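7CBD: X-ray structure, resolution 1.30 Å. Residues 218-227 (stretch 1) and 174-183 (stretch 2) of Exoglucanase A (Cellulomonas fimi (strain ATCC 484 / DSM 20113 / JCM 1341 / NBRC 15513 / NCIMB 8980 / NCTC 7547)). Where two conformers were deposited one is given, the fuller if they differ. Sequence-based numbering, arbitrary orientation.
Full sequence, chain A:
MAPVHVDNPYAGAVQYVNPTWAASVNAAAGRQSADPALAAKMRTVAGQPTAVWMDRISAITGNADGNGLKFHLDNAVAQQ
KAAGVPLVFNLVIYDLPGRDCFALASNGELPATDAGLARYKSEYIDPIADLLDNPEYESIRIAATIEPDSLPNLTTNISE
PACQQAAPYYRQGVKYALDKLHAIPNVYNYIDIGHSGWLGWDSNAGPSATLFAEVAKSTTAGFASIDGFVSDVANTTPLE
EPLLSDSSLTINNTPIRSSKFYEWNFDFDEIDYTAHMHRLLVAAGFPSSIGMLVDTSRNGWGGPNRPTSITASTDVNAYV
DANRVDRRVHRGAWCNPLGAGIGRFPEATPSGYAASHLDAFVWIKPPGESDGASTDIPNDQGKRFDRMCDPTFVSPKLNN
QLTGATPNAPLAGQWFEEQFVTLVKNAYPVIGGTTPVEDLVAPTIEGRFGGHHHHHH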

# COMPACT_ATOMS: atom_id res chain seq x y z
N SER A 218 19.02 -11.65 10.63
CA SER A 218 20.02 -10.62 10.91
C SER A 218 19.63 -9.70 12.05
O SER A 218 20.48 -8.98 12.56
CB SER A 218 20.29 -9.78 9.66
OG SER A 218 19.25 -8.82 9.44
N THR A 219 18.36 -9.69 12.45
CA THR A 219 17.93 -8.80 13.53
C THR A 219 18.30 -9.41 14.88
O THR A 219 18.59 -10.60 15.01
CB THR A 219 16.42 -8.55 13.46
OG1 THR A 219 15.71 -9.76 13.79
CG2 THR A 219 15.99 -8.06 12.08
N THR A 220 18.30 -8.57 15.93
CA THR A 220 18.66 -9.10 17.24
C THR A 220 17.61 -10.07 17.77
O THR A 220 17.95 -11.02 18.48
CB THR A 220 18.94 -7.99 18.25
OG1 THR A 220 17.77 -7.18 18.40
CG2 THR A 220 20.10 -7.12 17.79
N ALA A 221 16.33 -9.85 17.46
CA ALA A 221 15.29 -10.75 17.95
C ALA A 221 14.94 -11.87 16.98
O ALA A 221 14.06 -12.69 17.28
CB ALA A 221 14.04 -9.95 18.33
N GLY A 222 15.58 -11.92 15.81
CA GLY A 222 15.29 -12.99 14.87
C GLY A 222 13.89 -12.87 14.30
O GLY A 222 13.40 -11.77 14.01
N PHE A 223 13.22 -14.01 14.16
CA PHE A 223 11.91 -14.02 13.52
C PHE A 223 10.89 -13.19 14.29
O PHE A 223 9.96 -12.65 13.69
CB PHE A 223 11.44 -15.45 13.28
CG PHE A 223 12.20 -16.14 12.17
CD1 PHE A 223 11.91 -15.85 10.85
CD2 PHE A 223 13.23 -17.02 12.45
CE1 PHE A 223 12.62 -16.45 9.82
CE2 PHE A 223 13.95 -17.63 11.43
CZ PHE A 223 13.64 -17.34 10.12
N ALA A 224 11.06 -13.04 15.61
CA ALA A 224 10.12 -12.24 16.38
C ALA A 224 10.09 -10.77 15.97
O ALA A 224 9.15 -10.05 16.32
CB ALA A 224 10.45 -12.34 17.87
N SER A 225 11.12 -10.30 15.25
CA SER A 225 11.17 -8.90 14.84
C SER A 225 10.06 -8.52 13.87
O SER A 225 9.73 -7.33 13.77
CB SER A 225 12.51 -8.59 14.18
OG SER A 225 13.57 -8.80 15.09
N ILE A 226 9.52 -9.49 13.14
CA ILE A 226 8.55 -9.24 12.09
C ILE A 226 7.23 -9.89 12.50
O ILE A 226 7.14 -11.12 12.59
CB ILE A 226 9.03 -9.79 10.74
CG1 ILE A 226 10.32 -9.08 10.31
CG2 ILE A 226 7.96 -9.64 9.68
CD1 ILE A 226 11.04 -9.74 9.15
N ASP A 227 6.21 -9.06 12.72
CA ASP A 227 4.91 -9.58 13.14
C ASP A 227 4.08 -10.10 11.98
O ASP A 227 3.27 -11.01 12.16
CB ASP A 227 4.16 -8.49 13.89
CG ASP A 227 4.84 -8.14 15.19
OD1 ASP A 227 4.72 -8.92 16.15
OD2 ASP A 227 5.51 -7.09 15.23
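Stretch 2 (174-183) VKYALDKLHA

One side of a helix lies along an irregular loop, held by a charged, hydrogen-bonded cluster at one end and a histidine packed on backbone at the other, with a small leucine-centred apolar patch between.

Stretch 2 is helical from V174 onward, continuing a helix that begins earlier in the chain, with backbone hydrogen bonds running from residue i+4 back to residue i. Stretch 1 is mostly loop and turn, with a short 3-10 segment at F223 to S225. The two run in the same general sense: the CA atoms of T219 and K175 lie 5.6 Å apart, those of S225 and H182 5.4 Å. The contact buries 509 Å² in all and uses K175, L178, D179 and H182, a spacing of three and four that keeps one helical side against the loop; Y176, A177 and K180 make no contact.

The polar end works as a paired unit. K175 and D179, one turn apart, form a salt bridge, NZ to OD2 at 2.8 Å, and each also reaches stretch 1. K175 NZ donates to the backbone O of S218 at 2.8 Å, and the backbone N of T220 donates to D179 OD1 at 2.9 Å with a nearly straight angle of 162°. Lysine thus serves a backbone carbonyl of stretch 1 and aspartate a backbone amide. Water 1 extends the network, donating to D179 OD1 at 2.7 Å, accepting from A221 N at 3.0 Å and hydrogen-bonding to S225 OG at 2.7 Å.

Between the two ends, L178 points its CA-to-CB bond toward the loop. L178 CD1 lies 3.8 Å from I226 CG1 and 3.9 Å from T219 CG2, while L178 CD2 is 3.8 Å from S225 O. I226 starts away from the helix, yet the end of its side chain comes nearer and reaches the leucine.

H182 has the largest covered area in the contact. S225 CA sits over the face of its ring, 3.9 Å from the centroid of that ring and 19° off the normal, a CH-pi contact. A224 O lies over the same face, 3.0 Å from H182 CE1, and A221 CB comes within 3.5 Å of H182 CD2. Water 2 bridges the ring to D227, 2.7 Å from H182 ND1 and 2.7 Å from D227 OD2.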

# COMPACT_ATOMS: atom_id res chain seq x y z
N VAL A 174 16.68 -1.88 6.85
CA VAL A 174 15.52 -2.61 7.35
C VAL A 174 15.86 -3.31 8.66
O VAL A 174 15.05 -3.33 9.59
CB VAL A 174 14.95 -3.57 6.28
CG1 VAL A 174 13.86 -4.46 6.89
CG2 VAL A 174 14.37 -2.78 5.12
N LYS A 175 17.06 -3.89 8.77
CA LYS A 175 17.48 -4.48 10.05
C LYS A 175 17.40 -3.45 11.17
O LYS A 175 16.89 -3.74 12.26
CB LYS A 175 18.89 -5.05 9.95
CG LYS A 175 19.49 -5.39 11.32
CD LYS A 175 20.91 -5.92 11.26
CE LYS A 175 21.63 -5.78 12.62
NZ LYS A 175 20.98 -6.53 13.75
N TYR A 176 17.91 -2.24 10.92
CA TYR A 176 17.92 -1.21 11.96
C TYR A 176 16.50 -0.80 12.34
O TYR A 176 16.18 -0.67 13.53
CB TYR A 176 18.72 -0.00 11.47
CG TYR A 176 19.03 1.00 12.56
CD1 TYR A 176 20.11 0.82 13.40
CD2 TYR A 176 18.22 2.12 12.74
CE1 TYR A 176 20.40 1.74 14.39
CE2 TYR A 176 18.50 3.04 13.74
CZ TYR A 176 19.59 2.84 14.56
OH TYR A 176 19.87 3.76 15.55
N ALA A 177 15.64 -0.59 11.34
CA ALA A 177 14.25 -0.24 11.61
C ALA A 177 13.59 -1.32 12.45
O ALA A 177 12.95 -1.02 13.47
CB ALA A 177 13.51 -0.05 10.29
N LEU A 178 13.76 -2.58 12.05
CA LEU A 178 13.15 -3.69 12.78
C LEU A 178 13.69 -3.78 14.20
O LEU A 178 12.92 -3.98 15.15
CB LEU A 178 13.37 -5.00 12.03
CG LEU A 178 12.60 -5.18 10.72
CD1 LEU A 178 13.04 -6.46 10.06
CD2 LEU A 178 11.10 -5.21 10.95
N ASP A 179 15.01 -3.65 14.37
CA ASP A 179 15.60 -3.74 15.70
C ASP A 179 15.05 -2.65 16.62
O ASP A 179 14.66 -2.91 17.76
CB ASP A 179 17.13 -3.62 15.63
CG ASP A 179 17.82 -4.90 15.15
OD1 ASP A 179 17.21 -5.99 15.18
OD2 ASP A 179 19.01 -4.80 14.77
N LYS A 180 15.02 -1.41 16.12
CA LYS A 180 14.58 -0.29 16.96
C LYS A 180 13.09 -0.37 17.25
O LYS A 180 12.66 -0.08 18.37
CB LYS A 180 14.92 1.03 16.28
CG LYS A 180 16.41 1.30 16.22
CD LYS A 180 16.95 1.77 17.55
CE LYS A 180 16.45 3.18 17.86
NZ LYS A 180 17.19 3.83 18.98
N LEU A 181 12.28 -0.74 16.26
CA LEU A 181 10.84 -0.73 16.43
C LEU A 181 10.36 -1.95 17.21
O LEU A 181 9.46 -1.85 18.04
CB LEU A 181 10.14 -0.65 15.08
CG LEU A 181 10.34 0.68 14.35
CD1 LEU A 181 9.72 0.64 12.98
CD2 LEU A 181 9.75 1.82 15.14
N HIS A 182 10.95 -3.13 16.94
CA HIS A 182 10.52 -4.31 17.68
C HIS A 182 10.82 -4.20 19.17
O HIS A 182 10.15 -4.84 19.98
CB HIS A 182 11.12 -5.58 17.09
CG HIS A 182 10.78 -6.80 17.89
ND1 HIS A 182 9.49 -7.26 18.01
CD2 HIS A 182 11.54 -7.59 18.67
CE1 HIS A 182 9.48 -8.32 18.80
NE2 HIS A 182 10.71 -8.54 19.21
N ALA A 183 11.83 -3.41 19.55
CA ALA A 183 12.12 -3.20 20.96
C ALA A 183 11.00 -2.48 21.70
O ALA A 183 11.00 -2.47 22.94
CB ALA A 183 13.44 -2.45 21.13
O HOH W 1 15.23 -7.22 16.60
O HOH W 2 7.44 -5.99 16.75